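Local coordinates for outer surface protein (Borrelia burgdorferi, PDB 5IZT) that is of unknown function but is probably displayed on the outer surface of the Lyme disease spirochaete, as a member of the CRASP-1-like PFam54 family, at residues F211-K214 / D215-F218; E264-G267 / S268-T272; N279-L282 / I283-L286. All coordinates share one frame; numbering follows the deposited sequence. Where two conformers were deposited one is given.

Interaction 1. Residues F211-K214 / D215-F218; sequences FKMK and DSAF
The chain reverses through a type I beta turn from Met-213 to Ser-216, closed by the bond from Ser-216 N to Met-213 O (3.1 Å, 160° at the hydrogen). That carbonyl oxygen serves a second donor, Phe-218 N, at 2.9 Å and a more bent 139°. The two N-H groups come from opposite faces of the carbonyl plane, so the oxygen is gripped from both sides and the residues after the turn are tied back to Met-213. The carbonyl one residue before, Lys-212 O, accepts from Ser-216 OG over 2.8 Å, in the carbonyl plane and on a lone pair; with chi1 at 68°, the hydroxyl sits between its own backbone N and carbonyl carbon, swung back over the start of the turn. The turn belongs to the long loop between helices 179-197 and 243-255 of this Bbcrasp-1-type helical domain, and its apolar side is laid against helix 243-255 and helix 280-316, whose Met-287 touches Met-213, Ala-217 and Phe-218. Just past the turn, the Phe-218 ring has one face covered by Met-213. The methionine CB makes a CH-pi contact 3.9 Å from the ring centroid, and SD stands over the same face, offset toward the rim, 4.5 Å from the centroid, a Met-aromatic contact. Met-213 CG also meets the methyl of Ala-217. At the outer corner Lys-214 and Asp-215 run side by side in the same direction; the lysine chain bends at chi3 and chi4 to bring NZ 3.1 Å from Asp-215 OD1, a salt bridge on the syn side but tilted out of the carboxylate plane.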
loop_
_atom_site.group_PDB
_atom_site.type_symbol
_atom_site.label_atom_id
_atom_site.label_comp_id
_atom_site.label_asym_id
_atom_site.label_seq_id
_atom_site.Cartn_x
_atom_site.Cartn_y
_atom_site.Cartn_z
ATOM N N PHE A 211 -13.655 11.542 -1.602
ATOM C CA PHE A 211 -14.364 10.284 -1.342
ATOM C C PHE A 211 -14.798 10.174 0.123
ATOM O O PHE A 211 -14.622 9.138 0.767
ATOM C CB PHE A 211 -13.509 9.081 -1.759
ATOM C CG PHE A 211 -13.016 9.165 -3.184
ATOM C CD1 PHE A 211 -13.864 8.875 -4.244
ATOM C CD2 PHE A 211 -11.711 9.565 -3.461
ATOM C CE1 PHE A 211 -13.420 8.974 -5.567
ATOM C CE2 PHE A 211 -11.259 9.667 -4.771
ATOM C CZ PHE A 211 -12.116 9.370 -5.829
ATOM N N LYS A 212 -15.377 11.264 0.635
ATOM C CA LYS A 212 -15.893 11.429 1.996
ATOM C C LYS A 212 -14.783 11.411 3.038
ATOM O O LYS A 212 -15.072 11.351 4.246
ATOM C CB LYS A 212 -16.948 10.369 2.361
ATOM C CG LYS A 212 -18.059 10.209 1.305
ATOM C CD LYS A 212 -19.105 11.293 1.382
ATOM C CE LYS A 212 -20.126 11.151 0.241
ATOM N NZ LYS A 212 -19.519 11.387 -1.112
ATOM N N MET A 213 -13.519 11.459 2.619
ATOM C CA MET A 213 -12.417 11.477 3.568
ATOM C C MET A 213 -11.788 12.857 3.747
ATOM O O MET A 213 -10.974 13.031 4.669
ATOM C CB MET A 213 -11.362 10.449 3.146
ATOM C CG MET A 213 -11.907 9.014 3.358
ATOM S SD MET A 213 -10.760 7.705 2.906
ATOM C CE MET A 213 -10.880 7.847 1.103
ATOM N N LYS A 214 -12.173 13.854 2.935
ATOM C CA LYS A 214 -11.689 15.219 3.174
ATOM C C LYS A 214 -12.043 15.678 4.580
ATOM O O LYS A 214 -11.226 16.302 5.266
ATOM C CB LYS A 214 -12.286 16.203 2.167
ATOM C CG LYS A 214 -11.801 17.663 2.389
ATOM C CD LYS A 214 -12.307 18.611 1.300
ATOM C CE LYS A 214 -13.769 19.035 1.510
ATOM N NZ LYS A 214 -13.964 19.934 2.695
ATOM N N ASP A 215 -13.261 15.372 5.023
ATOM C CA ASP A 215 -13.736 15.752 6.343
ATOM C C ASP A 215 -13.740 14.586 7.320
ATOM O O ASP A 215 -14.433 14.656 8.339
ATOM C CB ASP A 215 -15.136 16.370 6.264
ATOM C CG ASP A 215 -15.171 17.644 5.448
ATOM O OD1 ASP A 215 -14.140 18.340 5.383
ATOM O OD2 ASP A 215 -16.245 17.976 4.908
ATOM N N SER A 216 -12.991 13.514 7.028
ATOM C CA SER A 216 -12.858 12.422 7.987
ATOM C C SER A 216 -11.428 11.895 8.013
ATOM O O SER A 216 -10.580 12.500 8.671
ATOM C CB SER A 216 -13.883 11.298 7.717
ATOM O OG SER A 216 -13.662 10.572 6.524
ATOM N N ALA A 217 -11.134 10.787 7.317
ATOM C CA ALA A 217 -9.844 10.120 7.503
ATOM C C ALA A 217 -8.662 11.029 7.158
ATOM O O ALA A 217 -7.644 11.033 7.857
ATOM C CB ALA A 217 -9.790 8.837 6.674
ATOM N N PHE A 218 -8.742 11.753 6.045
ATOM C CA PHE A 218 -7.611 12.592 5.669
ATOM C C PHE A 218 -7.496 13.818 6.557
ATOM O O PHE A 218 -6.417 14.393 6.675
ATOM C CB PHE A 218 -7.733 13.009 4.202
ATOM C CG PHE A 218 -7.631 11.858 3.233
ATOM C CD1 PHE A 218 -6.799 10.775 3.513
ATOM C CD2 PHE A 218 -8.352 11.858 2.041
ATOM C CE1 PHE A 218 -6.685 9.707 2.607
ATOM C CE2 PHE A 218 -8.246 10.803 1.131
ATOM C CZ PHE A 218 -7.399 9.722 1.415
#

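Interaction 2. Residues E264-G267 / S268-T272; sequences EQFG and SIMET. Unlike the reference sequence in segment 268-272: Thr-272 (reference Ala).
Main-chain hydrogen bonds of the i to i+4 kind join the two halves of this helical piece: Ser-268 N to Glu-264 O, Ile-269 N to Gln-265 O and Met-270 N to Phe-266 O. The last of the run, Glu-271 N to Gly-267 O, is 2.8 Å long. In one of two conformers of Ser-268, a side-chain hydroxyl adds to the first of them: OG lies beside its own backbone N (chi1 -68°) and donates to Glu-264 O at 3.1 Å, while Ser-268 N reaches the same oxygen from the opposite face of the carbonyl plane. The Glu-264 carboxylate, also modelled in two conformers, pairs in one of them with Lys-212. The segment is part of helix 260-274, in which Ile-269 packs on helices 322-359 and 366-395 of the all-helical domain. Apolar contact centres on Phe-266 and Met-270, one turn apart. The methionine bends at chi2 (-53°) and again at chi3, curling back across the phenylalanine: CG approaches Phe-266 CE1 at 3.6 Å, and the CE methyl rests over one face in a CH-pi contact, 4.1 Å from the centroid. Met-270 SD meets the ring obliquely, its distance to the centroid 4.6 Å, as a Met-aromatic contact.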
loop_
_atom_site.group_PDB
_atom_site.type_symbol
_atom_site.label_atom_id
_atom_site.label_comp_id
_atom_site.label_asym_id
_atom_site.label_seq_id
_atom_site.Cartn_x
_atom_site.Cartn_y
_atom_site.Cartn_z
ATOM N N GLU A 264 -14.738 4.846 -2.752
ATOM C CA GLU A 264 -15.918 5.524 -2.222
ATOM C C GLU A 264 -16.539 4.736 -1.075
ATOM O O GLU A 264 -16.980 5.329 -0.083
ATOM C CB GLU A 264 -16.950 5.759 -3.329
ATOM C CG GLU A 264 -18.211 6.493 -2.874
ATOM C CD GLU A 264 -17.995 7.986 -2.613
ATOM O OE1 GLU A 264 -18.776 8.583 -1.833
ATOM O OE2 GLU A 264 -17.058 8.563 -3.190
ATOM N N GLN A 265 -16.592 3.404 -1.191
ATOM C CA GLN A 265 -17.157 2.587 -0.121
ATOM C C GLN A 265 -16.337 2.720 1.152
ATOM O O GLN A 265 -16.882 2.898 2.250
ATOM C CB GLN A 265 -17.222 1.125 -0.562
ATOM C CG GLN A 265 -18.277 0.851 -1.623
ATOM C CD GLN A 265 -19.675 1.227 -1.143
ATOM O OE1 GLN A 265 -20.036 0.986 0.005
ATOM N NE2 GLN A 265 -20.458 1.839 -2.022
ATOM N N PHE A 266 -15.016 2.623 1.015
ATOM C CA PHE A 266 -14.112 2.730 2.156
ATOM C C PHE A 266 -14.227 4.100 2.809
ATOM O O PHE A 266 -14.295 4.213 4.043
ATOM C CB PHE A 266 -12.661 2.461 1.694
ATOM C CG PHE A 266 -11.668 2.362 2.834
ATOM C CD1 PHE A 266 -11.105 3.504 3.376
ATOM C CD2 PHE A 266 -11.294 1.129 3.332
ATOM C CE1 PHE A 266 -10.207 3.421 4.440
ATOM C CE2 PHE A 266 -10.390 1.028 4.385
ATOM C CZ PHE A 266 -9.840 2.177 4.933
ATOM N N GLY A 267 -14.237 5.159 2.002
ATOM C CA GLY A 267 -14.399 6.498 2.560
ATOM C C GLY A 267 -15.712 6.675 3.307
ATOM O O GLY A 267 -15.761 7.326 4.359
ATOM N N SER A 268 -16.789 6.086 2.789
ATOM C CA SER A 268 -18.078 6.183 3.473
ATOM C C SER A 268 -18.039 5.502 4.831
ATOM O O SER A 268 -18.696 5.957 5.773
ATOM C CB SER A 268 -19.192 5.579 2.622
ATOM O OG SER A 268 -19.426 6.362 1.467
ATOM N N ILE A 269 -17.282 4.411 4.952
ATOM C CA ILE A 269 -17.147 3.759 6.250
ATOM C C ILE A 269 -16.331 4.629 7.199
ATOM O O ILE A 269 -16.686 4.775 8.376
ATOM C CB ILE A 269 -16.529 2.360 6.079
ATOM C CG1 ILE A 269 -17.472 1.468 5.263
ATOM C CG2 ILE A 269 -16.224 1.736 7.436
ATOM C CD1 ILE A 269 -16.766 0.250 4.627
ATOM N N MET A 270 -15.252 5.253 6.702
ATOM C CA MET A 270 -14.497 6.187 7.540
ATOM C C MET A 270 -15.385 7.328 8.007
ATOM O O MET A 270 -15.332 7.731 9.178
ATOM C CB MET A 270 -13.284 6.748 6.798
ATOM C CG MET A 270 -12.238 5.713 6.361
ATOM S SD MET A 270 -11.651 4.636 7.688
ATOM C CE MET A 270 -12.651 3.169 7.420
ATOM N N GLU A 271 -16.211 7.857 7.107
ATOM C CA GLU A 271 -17.112 8.941 7.475
ATOM C C GLU A 271 -18.043 8.510 8.597
ATOM O O GLU A 271 -18.221 9.240 9.573
ATOM C CB GLU A 271 -17.939 9.392 6.265
ATOM C CG GLU A 271 -18.934 10.511 6.639
ATOM C CD GLU A 271 -19.704 11.015 5.430
ATOM O OE1 GLU A 271 -20.409 10.205 4.796
ATOM O OE2 GLU A 271 -19.562 12.203 5.090
ATOM N N THR A 272 -18.609 7.301 8.494
ATOM C CA THR A 272 -19.453 6.777 9.565
ATOM C C THR A 272 -18.685 6.682 10.878
ATOM O O THR A 272 -19.180 7.105 11.934
ATOM C CB THR A 272 -20.014 5.406 9.173
ATOM O OG1 THR A 272 -20.914 5.558 8.064
ATOM C CG2 THR A 272 -20.764 4.777 10.353
#

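Interaction 3. Residues N279-L282 / I283-L286; sequences NHSL and IREL
Leu-282 O accepts the shortest of the four backbone bonds here, from Leu-286 N at 2.9 Å and 161°. Ile-283 N to Asn-279 O, Arg-284 N to His-280 O and Glu-285 N to Ser-281 O complete the run of i to i+4 bonds that starts helix 280-316. The side chains of Leu-282 and Leu-286, one turn apart, meet through their CD1 branches and CG atoms, Leu-282 CD1 lying 3.9 Å from Leu-286 CG. Leu-282 CG stands anti to its backbone N (chi1 167°), and the two side chains cross at a slant. Leu-282 continues onto Ala-370 of helix 366-395, and Leu-286 onto Met-270 of helix 260-274. Ile-283 lays CG1 3.5 Å from Asn-279 O, and its CD1 comes obliquely to the His-280 ring, 4.3 Å from CD2. That ring stacks on Tyr-274 and its NE2 bonds to the Tyr-274 backbone carbonyl, just as Asn-279 ND2 bonds to Leu-273 O. In one of two conformers of Ser-281, a water lies 3.0 Å from OG and receives a weak bond from Arg-284 NH1, while Arg-284 NE is held by Leu-220 O. The first turn thus makes its backbone bonds within the helix, whereas Asn-279 and His-280 spend side-chain N-H groups on carbonyls at the end of helix 260-274; the water link, weak at the arginine, is unlikely to hold Ser-281 or Arg-284 firmly.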
loop_
_atom_site.group_PDB
_atom_site.type_symbol
_atom_site.label_atom_id
_atom_site.label_comp_id
_atom_site.label_asym_id
_atom_site.label_seq_id
_atom_site.Cartn_x
_atom_site.Cartn_y
_atom_site.Cartn_z
ATOM N N ASN A 279 -13.701 7.157 17.997
ATOM C CA ASN A 279 -13.228 6.318 16.897
ATOM C C ASN A 279 -12.094 6.931 16.080
ATOM O O ASN A 279 -11.567 6.258 15.184
ATOM C CB ASN A 279 -14.380 5.990 15.939
ATOM C CG ASN A 279 -15.504 5.239 16.622
ATOM O OD1 ASN A 279 -15.281 4.538 17.607
ATOM N ND2 ASN A 279 -16.704 5.381 16.108
ATOM N N HIS A 280 -11.692 8.168 16.362
ATOM C CA HIS A 280 -10.715 8.832 15.501
ATOM C C HIS A 280 -9.344 8.154 15.543
ATOM O O HIS A 280 -8.667 8.083 14.513
ATOM C CB HIS A 280 -10.623 10.313 15.882
ATOM C CG HIS A 280 -11.855 11.083 15.526
ATOM N ND1 HIS A 280 -11.998 12.436 15.759
ATOM C CD2 HIS A 280 -13.012 10.671 14.946
ATOM C CE1 HIS A 280 -13.190 12.827 15.335
ATOM N NE2 HIS A 280 -13.828 11.773 14.846
ATOM N N SER A 281 -8.923 7.614 16.690
ATOM C CA SER A 281 -7.628 6.930 16.721
ATOM C C SER A 281 -7.647 5.678 15.857
ATOM O O SER A 281 -6.638 5.335 15.226
ATOM C CB SER A 281 -7.237 6.589 18.160
ATOM O OG SER A 281 -7.150 7.765 18.955
ATOM N N LEU A 282 -8.784 4.974 15.818
ATOM C CA LEU A 282 -8.902 3.805 14.956
ATOM C C LEU A 282 -8.779 4.198 13.490
ATOM O O LEU A 282 -8.083 3.540 12.714
ATOM C CB LEU A 282 -10.240 3.106 15.200
ATOM C CG LEU A 282 -10.641 2.054 14.155
ATOM C CD1 LEU A 282 -9.667 0.881 14.124
ATOM C CD2 LEU A 282 -12.095 1.562 14.368
ATOM N N ILE A 283 -9.466 5.267 13.094
ATOM C CA ILE A 283 -9.392 5.743 11.717
ATOM C C ILE A 283 -7.952 6.076 11.345
ATOM O O ILE A 283 -7.482 5.722 10.251
ATOM C CB ILE A 283 -10.315 6.965 11.525
ATOM C CG1 ILE A 283 -11.776 6.593 11.736
ATOM C CG2 ILE A 283 -10.160 7.546 10.116
ATOM C CD1 ILE A 283 -12.719 7.858 11.741
ATOM N N ARG A 284 -7.232 6.760 12.244
ATOM C CA ARG A 284 -5.818 7.051 12.006
ATOM C C ARG A 284 -5.018 5.767 11.779
ATOM O O ARG A 284 -4.259 5.663 10.806
ATOM C CB ARG A 284 -5.224 7.838 13.183
ATOM C CG ARG A 284 -5.668 9.300 13.267
ATOM C CD ARG A 284 -4.951 10.077 14.375
ATOM N NE ARG A 284 -5.395 11.471 14.383
ATOM C CZ ARG A 284 -6.133 12.022 15.344
ATOM N NH1 ARG A 284 -6.504 11.302 16.395
ATOM N NH2 ARG A 284 -6.484 13.299 15.261
ATOM N N GLU A 285 -5.150 4.790 12.687
ATOM C CA GLU A 285 -4.402 3.539 12.540
ATOM C C GLU A 285 -4.745 2.836 11.227
ATOM O O GLU A 285 -3.856 2.272 10.576
ATOM C CB GLU A 285 -4.659 2.593 13.715
ATOM C CG GLU A 285 -4.190 3.078 15.091
ATOM C CD GLU A 285 -4.265 1.968 16.157
ATOM O OE1 GLU A 285 -5.356 1.712 16.709
ATOM O OE2 GLU A 285 -3.224 1.318 16.415
ATOM N N LEU A 286 -6.027 2.820 10.833
ATOM C CA LEU A 286 -6.401 2.157 9.583
ATOM C C LEU A 286 -5.736 2.829 8.395
ATOM O O LEU A 286 -5.139 2.159 7.542
ATOM C CB LEU A 286 -7.924 2.146 9.380
ATOM C CG LEU A 286 -8.715 1.286 10.374
ATOM C CD1 LEU A 286 -10.197 1.616 10.252
ATOM C CD2 LEU A 286 -8.460 -0.194 10.111
HETATM O O HOH W 1 -4.689 9.204 18.056
#

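Overall arrangement
The three contacts gather at one end of the helical domain, on the same side of the chain's centre. Interactions 1 and 2 are closest, with centres about 8 Å apart: the 211-218 loop lies along helix 260-274, joined by the salt bridge from Lys-212 NZ to Glu-264 OE1 (3.0 Å) and by Met-213 CG set 3.6 Å from Gly-267 CA, where the glycine has no side chain. Interaction 3, on the next helix, has its centre about 12 Å from that of interaction 1 and 13 Å from that of interaction 2. Ile-283 links all three, CG2 touching Ala-217 CA at 3.7 Å and CD1 reaching Met-270 O at 3.7 Å.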